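Local coordinates for protein lectin (Trichosanthes anguina, PDB 4HR6) that forms part of a three-chain, nontoxic seed lectin homologous to type II ribosome-inactivating proteins and probably contributes to its RIP-like portion, at residues A1-L5 with F16-V20. Numbering follows the deposited sequence.
Sequences ANLRL and FIGRV
F16 lays one face of its ring under L3, whose CB sits almost centrally over it in a CH-pi contact, 3.8 Å from the centroid and 9° off the ring normal. L3 CG continues across the same face, 3.8 Å from F16 CD2, and the two side chains cross at about a right angle. With CG anti to the backbone N (chi1 168°), F16 reaches from the helix to the strand, while V20 CG2, one helical turn on, lies toward the rim of its opposite face. A1 C lies at the ring edge, 4.1 Å from F16 CE1. N2 O approaches obliquely, 3.4 Å from F16 CD1. A1 CB meets V20 CG2 at 4.4 Å. Over A1, R19 bends at chi2 and chi3, turning a guanidinium face to the N-terminus; R19 NH2 is 3.3 Å from A1 N, a close approach of like charges. R19 NH1 also makes a long, weak ion pair with E23. The packing fastens strand 2-4 to helix 10-24, and N2, L3 and R4 pair with a parallel strand of the neighbouring lectin chain, carrying its sheet over this helix.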
loop_
_atom_site.group_PDB
_atom_site.type_symbol
_atom_site.label_atom_id
_atom_site.label_comp_id
_atom_site.label_asym_id
_atom_site.label_seq_id
_atom_site.Cartn_x
_atom_site.Cartn_y
_atom_site.Cartn_z
ATOM N N ALA A 1 1.369 10.912 -23.265
ATOM C CA ALA A 1 0.700 9.675 -22.752
ATOM C C ALA A 1 -0.618 9.432 -23.498
ATOM O O ALA A 1 -1.504 10.296 -23.532
ATOM C CB ALA A 1 0.462 9.778 -21.259
ATOM N N ASN A 2 -0.719 8.254 -24.100
ATOM C CA ASN A 2 -1.803 7.920 -25.019
ATOM C C ASN A 2 -2.235 6.482 -24.768
ATOM O O ASN A 2 -1.402 5.626 -24.492
ATOM C CB ASN A 2 -1.333 8.102 -26.472
ATOM C CG ASN A 2 -2.404 7.725 -27.509
ATOM O OD1 ASN A 2 -3.606 7.986 -27.335
ATOM N ND2 ASN A 2 -1.963 7.112 -28.604
ATOM N N LEU A 3 -3.535 6.225 -24.827
ATOM C CA LEU A 3 -4.053 4.884 -24.673
ATOM C C LEU A 3 -4.993 4.628 -25.841
ATOM O O LEU A 3 -6.049 5.255 -25.944
ATOM C CB LEU A 3 -4.764 4.754 -23.328
ATOM C CG LEU A 3 -4.984 3.394 -22.630
ATOM C CD1 LEU A 3 -6.453 3.046 -22.583
ATOM C CD2 LEU A 3 -4.150 2.236 -23.188
ATOM N N ARG A 4 -4.569 3.747 -26.744
ATOM C CA ARG A 4 -5.371 3.338 -27.898
ATOM C C ARG A 4 -6.021 1.999 -27.576
ATOM O O ARG A 4 -5.329 1.018 -27.308
ATOM C CB ARG A 4 -4.509 3.192 -29.147
ATOM C CG ARG A 4 -3.660 4.405 -29.512
ATOM C CD ARG A 4 -2.911 4.217 -30.834
ATOM N NE ARG A 4 -3.789 4.450 -31.988
ATOM C CZ ARG A 4 -4.477 3.511 -32.651
ATOM N NH1 ARG A 4 -4.398 2.224 -32.318
ATOM N NH2 ARG A 4 -5.256 3.866 -33.669
ATOM N N LEU A 5 -7.343 1.943 -27.598
ATOM C CA LEU A 5 -8.009 0.708 -27.229
ATOM C C LEU A 5 -7.854 -0.426 -28.256
ATOM O O LEU A 5 -7.898 -1.585 -27.866
ATOM C CB LEU A 5 -9.472 0.950 -26.887
ATOM C CG LEU A 5 -9.668 1.691 -25.564
ATOM C CD1 LEU A 5 -11.153 1.846 -25.277
ATOM C CD2 LEU A 5 -8.974 0.947 -24.428
ATOM N N PHE A 16 0.853 2.150 -19.839
ATOM C CA PHE A 16 0.231 3.469 -19.861
ATOM C C PHE A 16 0.110 4.079 -18.444
ATOM O O PHE A 16 0.548 5.189 -18.225
ATOM C CB PHE A 16 -1.149 3.359 -20.532
ATOM C CG PHE A 16 -2.010 4.563 -20.362
ATOM C CD1 PHE A 16 -1.765 5.715 -21.094
ATOM C CD2 PHE A 16 -3.084 4.535 -19.498
ATOM C CE1 PHE A 16 -2.574 6.818 -20.957
ATOM C CE2 PHE A 16 -3.905 5.637 -19.352
ATOM C CZ PHE A 16 -3.645 6.783 -20.081
ATOM N N ILE A 17 -0.463 3.336 -17.501
ATOM C CA ILE A 17 -0.568 3.803 -16.116
ATOM C C ILE A 17 0.827 4.064 -15.559
ATOM O O ILE A 17 1.061 5.054 -14.847
ATOM C CB ILE A 17 -1.313 2.806 -15.222
ATOM C CG1 ILE A 17 -2.779 2.674 -15.654
ATOM C CG2 ILE A 17 -1.208 3.207 -13.744
ATOM C CD1 ILE A 17 -3.619 3.937 -15.537
ATOM N N GLY A 18 1.765 3.196 -15.924
ATOM C CA GLY A 18 3.156 3.372 -15.518
ATOM C C GLY A 18 3.742 4.677 -15.990
ATOM O O GLY A 18 4.440 5.354 -15.230
ATOM N N ARG A 19 3.452 5.042 -17.237
ATOM C CA ARG A 19 3.939 6.305 -17.783
ATOM C C ARG A 19 3.253 7.541 -17.131
ATOM O O ARG A 19 3.894 8.570 -16.908
ATOM C CB ARG A 19 3.820 6.330 -19.325
ATOM C CG ARG A 19 4.196 7.680 -19.948
ATOM C CD ARG A 19 5.207 7.598 -21.087
ATOM N NE ARG A 19 4.593 7.817 -22.404
ATOM C CZ ARG A 19 4.548 8.981 -23.064
ATOM N NH1 ARG A 19 5.080 10.095 -22.560
ATOM N NH2 ARG A 19 3.954 9.029 -24.256
ATOM N N VAL A 20 1.963 7.448 -16.831
ATOM C CA VAL A 20 1.281 8.544 -16.155
ATOM C C VAL A 20 1.961 8.799 -14.799
ATOM O O VAL A 20 2.320 9.932 -14.508
ATOM C CB VAL A 20 -0.215 8.276 -15.996
ATOM C CG1 VAL A 20 -0.867 9.275 -15.043
ATOM C CG2 VAL A 20 -0.890 8.322 -17.348
#